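Local atomic coordinates of hypothetical protein (Ruminococcus gnavus, PDB entry 4QAN), a protein that is of unknown function but has a cystatin-like fold, as a divergent member of the NTF2-like superfamily, and probably binds a metal ion. Residues Ala51-Ala56 / Tyr85-Thr90; Met45-Cys50 / Glu93-Tyr98. All coordinates share one frame; numbering follows the deposited sequence.

Interaction 1 of 2, residues Ala51-Ala56 / Tyr85-Thr90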
loop_
_atom_site.group_PDB
_atom_site.type_symbol
_atom_site.label_atom_id
_atom_site.label_comp_id
_atom_site.label_asym_id
_atom_site.label_seq_id
_atom_site.Cartn_x
_atom_site.Cartn_y
_atom_site.Cartn_z
ATOM N N ALA A 51 11.350 0.625 -5.064
ATOM C CA ALA A 51 11.361 2.058 -4.753
ATOM C C ALA A 51 10.145 2.455 -3.897
ATOM O O ALA A 51 9.356 3.308 -4.294
ATOM C CB ALA A 51 11.392 2.868 -6.043
ATOM N N ILE A 52 10.019 1.856 -2.712
ATOM C CA ILE A 52 8.869 2.098 -1.855
ATOM C C ILE A 52 8.863 3.531 -1.279
ATOM O O ILE A 52 7.892 4.271 -1.484
ATOM C CB ILE A 52 8.727 1.031 -0.739
ATOM C CG1 ILE A 52 8.467 -0.345 -1.369
ATOM C CG2 ILE A 52 7.559 1.378 0.173
ATOM C CD1 ILE A 52 8.652 -1.529 -0.439
ATOM N N ASP A 53 9.916 3.906 -0.555
ATOM C CA ASP A 53 9.971 5.234 0.071
ATOM C C ASP A 53 10.178 6.350 -0.960
ATOM O O ASP A 53 9.637 7.438 -0.824
ATOM C CB ASP A 53 11.078 5.310 1.127
ATOM C CG ASP A 53 10.824 4.415 2.321
ATOM O OD1 ASP A 53 9.654 4.157 2.664
ATOM O OD2 ASP A 53 11.817 3.970 2.931
ATOM N N GLU A 54 10.962 6.072 -1.989
ATOM C CA GLU A 54 11.328 7.094 -2.959
ATOM C C GLU A 54 10.099 7.460 -3.796
ATOM O O GLU A 54 9.756 8.630 -3.905
ATOM C CB GLU A 54 12.501 6.638 -3.840
ATOM C CG GLU A 54 13.758 6.217 -3.079
ATOM C CD GLU A 54 13.766 4.749 -2.665
ATOM O OE1 GLU A 54 12.691 4.105 -2.684
ATOM O OE2 GLU A 54 14.863 4.237 -2.330
ATOM N N THR A 55 9.415 6.464 -4.343
ATOM C CA THR A 55 8.170 6.713 -5.074
ATOM C C THR A 55 7.143 7.381 -4.160
ATOM O O THR A 55 6.534 8.383 -4.531
ATOM C CB THR A 55 7.583 5.416 -5.656
ATOM O OG1 THR A 55 8.530 4.818 -6.552
ATOM C CG2 THR A 55 6.277 5.678 -6.401
ATOM N N ALA A 56 6.955 6.840 -2.961
ATOM C CA ALA A 56 5.934 7.371 -2.048
ATOM C C ALA A 56 6.131 8.874 -1.737
ATOM O O ALA A 56 5.167 9.626 -1.684
ATOM C CB ALA A 56 5.892 6.562 -0.760
ATOM N N TYR A 85 1.427 13.266 5.961
ATOM C CA TYR A 85 0.391 12.599 6.775
ATOM C C TYR A 85 0.023 11.182 6.285
ATOM O O TYR A 85 -0.146 10.274 7.084
ATOM C CB TYR A 85 -0.872 13.472 6.779
ATOM C CG TYR A 85 -2.072 12.887 7.503
ATOM C CD1 TYR A 85 -2.945 12.005 6.867
ATOM C CD2 TYR A 85 -2.360 13.257 8.805
ATOM C CE1 TYR A 85 -4.058 11.493 7.528
ATOM C CE2 TYR A 85 -3.455 12.750 9.473
ATOM C CZ TYR A 85 -4.302 11.870 8.844
ATOM O OH TYR A 85 -5.389 11.371 9.530
ATOM N N TYR A 86 -0.102 11.004 4.975
ATOM C CA TYR A 86 -0.537 9.730 4.410
ATOM C C TYR A 86 0.493 8.597 4.378
ATOM O O TYR A 86 0.139 7.470 3.994
ATOM C CB TYR A 86 -1.049 9.956 2.989
ATOM C CG TYR A 86 -2.356 10.711 2.914
ATOM C CD1 TYR A 86 -3.503 10.200 3.490
ATOM C CD2 TYR A 86 -2.457 11.917 2.219
ATOM C CE1 TYR A 86 -4.708 10.869 3.403
ATOM C CE2 TYR A 86 -3.665 12.577 2.117
ATOM C CZ TYR A 86 -4.784 12.047 2.716
ATOM O OH TYR A 86 -5.999 12.697 2.629
ATOM N N PHE A 87 1.733 8.868 4.795
ATOM C CA PHE A 87 2.857 7.974 4.505
ATOM C C PHE A 87 2.601 6.511 4.860
ATOM O O PHE A 87 2.789 5.633 4.030
ATOM C CB PHE A 87 4.169 8.487 5.147
ATOM C CG PHE A 87 5.346 7.550 4.962
ATOM C CD1 PHE A 87 6.175 7.648 3.848
ATOM C CD2 PHE A 87 5.613 6.553 5.897
ATOM C CE1 PHE A 87 7.243 6.769 3.667
ATOM C CE2 PHE A 87 6.683 5.678 5.729
ATOM C CZ PHE A 87 7.497 5.785 4.612
ATOM N N PRO A 88 2.181 6.228 6.095
ATOM C CA PRO A 88 1.989 4.797 6.363
ATOM C C PRO A 88 0.970 4.107 5.439
ATOM O O PRO A 88 1.112 2.905 5.163
ATOM C CB PRO A 88 1.511 4.779 7.817
ATOM C CG PRO A 88 2.034 6.079 8.407
ATOM C CD PRO A 88 1.929 7.064 7.280
ATOM N N LEU A 89 -0.047 4.832 4.963
ATOM C CA LEU A 89 -1.025 4.218 4.051
ATOM C C LEU A 89 -0.391 3.916 2.687
ATOM O O LEU A 89 -0.643 2.877 2.105
ATOM C CB LEU A 89 -2.261 5.106 3.875
ATOM C CG LEU A 89 -2.974 5.555 5.150
ATOM C CD1 LEU A 89 -4.392 6.026 4.836
ATOM C CD2 LEU A 89 -3.019 4.430 6.177
ATOM N N THR A 90 0.466 4.824 2.226
ATOM C CA THR A 90 1.070 4.747 0.917
ATOM C C THR A 90 2.122 3.648 0.930
ATOM O O THR A 90 2.129 2.784 0.046
ATOM C CB THR A 90 1.683 6.099 0.476
ATOM O OG1 THR A 90 0.695 7.139 0.542
ATOM C CG2 THR A 90 2.178 6.028 -0.952
#
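Phe-87 brings the rim of its ring up to the carboxylate of Asp-53, where OD1 lies 3.3 Å from CZ and somewhat farther from CE1. The oxygen sits at the edge of the ring, close to its plane, and so meets the C-H periphery instead of the pi face; carboxylate and ring planes are turned 37° apart. With CG anti to the backbone N (chi1 176°), the Phe-87 ring extends from the first turn of helix 87-108 towards the start of helix 52-58. Deeper in the contact, methyl meets methyl: Ala-56 CB and Thr-90 CG2 are 3.8 Å apart, at the point where the two backbones come nearest, with 6.3 Å between the CA atoms. Both CB atoms point at the opposing helix, and the short side chains permit this approach. Thr-90 turns its methyl to Ala-56 while OG1, beside its own backbone N, is hydrogen-bonded to Thr-80 and Ala-78 in the preceding loop. Behind this interface Ala-51, the N-cap of helix 52-58, has its carbonyl oxygen gripped twice by Thr-55. The backbone N donates to it, and so does OG1, at 2.8 Å from Ala-51 O and in the carbonyl plane on a lone pair. This pair of hydrogen bonds to one carbonyl ties the first turn together. No hydrogen bond joins the two segments, so the junction rests on a small methyl contact and, at its partly exposed margin, on a carboxylate oxygen whose negative charge probably finds a mild electrostatic match in the slightly positive ring edge.

Interaction 2 of 2, residues Met45-Cys50 / Glu93-Tyr98; sequences MALRGC and EMTKAY
Cys-50 sets its CB over the centre of one face of the Tyr-98 ring, 3.5 Å from the ring centroid and only 5° off the normal. From that central position SG reaches back over the CG-CD1 side of the ring, 3.5 Å from CD1, so that one residue supplies both a CH-pi and a sulfur-aromatic contact. The cysteine lies in the loop after helix 43-48 and points its CB at helix 87-108; SG stands anti to the carbonyl carbon (chi1 -58°), which keeps it above the same ring face. Beside this contact Leu-47 contributes a branch methyl. Its CD2 touches both Thr-95 CG2, at 4.0 Å, and Tyr-98 CB, at 4.1 Å, and the leucine crosses the threonine at about a right angle but meets the tyrosine at a slant. The polar groups turn to other partners: Thr-95 OG1 bonds to the carbonyl of Ser-91 one turn earlier, and Tyr-98 OH to the backbone oxygen of His-171. All four touching residues are buried, and helix 43-48 and the loop residue after it are held to helix 87-108 mainly by dispersion, probably with a contribution from the polarisable sulfur over the aromatic pi cloud.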
loop_
_atom_site.group_PDB
_atom_site.type_symbol
_atom_site.label_atom_id
_atom_site.label_comp_id
_atom_site.label_asym_id
_atom_site.label_seq_id
_atom_site.Cartn_x
_atom_site.Cartn_y
_atom_site.Cartn_z
HETATM N N MSE A 45 14.396 -9.529 0.947
HETATM C CA MSE A 45 15.420 -9.027 0.036
HETATM C C MSE A 45 14.816 -8.241 -1.107
HETATM O O MSE A 45 15.261 -7.129 -1.394
HETATM C CB MSE A 45 16.260 -10.213 -0.449
HETATM C CG MSE A 45 17.464 -9.753 -1.238
HETATM SE SE MSE A 45 18.363 -11.326 -1.997
HETATM C CE MSE A 45 19.649 -10.293 -3.073
ATOM N N ALA A 46 13.787 -8.808 -1.735
ATOM C CA ALA A 46 13.086 -8.205 -2.879
ATOM C C ALA A 46 12.515 -6.833 -2.573
ATOM O O ALA A 46 12.705 -5.900 -3.348
ATOM C CB ALA A 46 11.953 -9.121 -3.354
ATOM N N LEU A 47 11.797 -6.729 -1.456
ATOM C CA LEU A 47 11.197 -5.468 -1.031
ATOM C C LEU A 47 12.196 -4.323 -0.933
ATOM O O LEU A 47 11.918 -3.210 -1.374
ATOM C CB LEU A 47 10.494 -5.645 0.313
ATOM C CG LEU A 47 9.163 -6.413 0.192
ATOM C CD1 LEU A 47 8.584 -6.732 1.555
ATOM C CD2 LEU A 47 8.173 -5.619 -0.630
ATOM N N ARG A 48 13.351 -4.612 -0.350
ATOM C CA ARG A 48 14.401 -3.618 -0.169
ATOM C C ARG A 48 14.927 -3.053 -1.497
ATOM O O ARG A 48 15.430 -1.925 -1.534
ATOM C CB ARG A 48 15.549 -4.231 0.630
ATOM C CG ARG A 48 15.137 -4.636 2.041
ATOM C CD ARG A 48 15.958 -5.810 2.549
ATOM N NE ARG A 48 15.656 -6.120 3.950
ATOM C CZ ARG A 48 16.369 -5.715 5.000
ATOM N NH1 ARG A 48 17.453 -4.952 4.857
ATOM N NH2 ARG A 48 15.989 -6.084 6.215
ATOM N N GLY A 49 14.807 -3.835 -2.572
ATOM C CA GLY A 49 15.196 -3.399 -3.900
ATOM C C GLY A 49 14.160 -2.606 -4.669
ATOM O O GLY A 49 14.449 -2.125 -5.769
ATOM N N CYS A 50 12.949 -2.498 -4.119
ATOM C CA CYS A 50 11.878 -1.723 -4.728
ATOM C C CYS A 50 11.922 -0.270 -4.266
ATOM O O CYS A 50 12.428 0.031 -3.191
ATOM C CB CYS A 50 10.512 -2.331 -4.370
ATOM S SG CYS A 50 10.296 -4.069 -4.854
ATOM N N GLU A 93 0.272 0.196 1.116
ATOM C CA GLU A 93 -0.340 -0.241 -0.129
ATOM C C GLU A 93 0.715 -0.605 -1.160
ATOM O O GLU A 93 0.580 -1.595 -1.849
ATOM C CB GLU A 93 -1.298 0.795 -0.689
ATOM C CG GLU A 93 -2.604 0.891 0.074
ATOM C CD GLU A 93 -3.718 1.415 -0.795
ATOM O OE1 GLU A 93 -4.135 0.663 -1.695
ATOM O OE2 GLU A 93 -4.183 2.565 -0.593
HETATM N N MSE A 94 1.761 0.197 -1.261
HETATM C CA MSE A 94 2.807 -0.054 -2.241
HETATM C C MSE A 94 3.458 -1.377 -1.965
HETATM O O MSE A 94 3.653 -2.170 -2.879
HETATM C CB MSE A 94 3.835 1.065 -2.212
HETATM C CG MSE A 94 3.266 2.318 -2.879
HETATM SE SE MSE A 94 4.740 3.593 -3.113
HETATM C CE MSE A 94 5.393 2.739 -4.758
ATOM N N THR A 95 3.758 -1.630 -0.695
ATOM C CA THR A 95 4.341 -2.891 -0.249
ATOM C C THR A 95 3.471 -4.090 -0.678
ATOM O O THR A 95 3.975 -5.048 -1.250
ATOM C CB THR A 95 4.590 -2.865 1.280
ATOM O OG1 THR A 95 5.414 -1.746 1.601
ATOM C CG2 THR A 95 5.307 -4.113 1.760
ATOM N N LYS A 96 2.160 -4.009 -0.476
ATOM C CA LYS A 96 1.260 -5.057 -0.981
ATOM C C LYS A 96 1.374 -5.240 -2.500
ATOM O O LYS A 96 1.466 -6.366 -2.986
ATOM C CB LYS A 96 -0.176 -4.750 -0.599
ATOM C CG LYS A 96 -1.232 -5.682 -1.202
ATOM C CD LYS A 96 -2.582 -5.052 -0.969
ATOM C CE LYS A 96 -3.711 -6.051 -1.094
ATOM N NZ LYS A 96 -3.982 -6.407 -2.508
ATOM N N ALA A 97 1.396 -4.132 -3.241
ATOM C CA ALA A 97 1.455 -4.194 -4.699
ATOM C C ALA A 97 2.738 -4.881 -5.147
ATOM O O ALA A 97 2.692 -5.711 -6.052
ATOM C CB ALA A 97 1.340 -2.801 -5.318
ATOM N N TYR A 98 3.859 -4.570 -4.490
ATOM C CA TYR A 98 5.138 -5.233 -4.795
ATOM C C TYR A 98 5.160 -6.737 -4.450
ATOM O O TYR A 98 5.740 -7.535 -5.184
ATOM C CB TYR A 98 6.315 -4.528 -4.115
ATOM C CG TYR A 98 6.750 -3.255 -4.809
ATOM C CD1 TYR A 98 7.155 -3.275 -6.128
ATOM C CD2 TYR A 98 6.756 -2.032 -4.140
ATOM C CE1 TYR A 98 7.559 -2.124 -6.773
ATOM C CE2 TYR A 98 7.161 -0.862 -4.774
ATOM C CZ TYR A 98 7.558 -0.912 -6.100
ATOM O OH TYR A 98 7.963 0.230 -6.763
#

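How the interactions relate
Both contacts use helix 87-108, with interaction 1 at its N-terminal end and interaction 2 about two turns further along; their centres are 11 Å apart. The partners are consecutive in the chain, helix 43-48 leading through Gly-49 to Ala-51 into helix 52-58, so the long helix packs against both. Ile-52, from the helix of interaction 1, packs against residues of interaction 2: its CG1 is 3.7 Å from Tyr-98 CD2, and its CD1 is 3.8 Å from Leu-47 O. Met-94, a selenomethionine, closes the seam, with CE 3.5 Å from Thr-55 CG2. The packing is thus continuous between the contacts, and both lie away from the magnesium site at Ser-360, which holds no metal in this model.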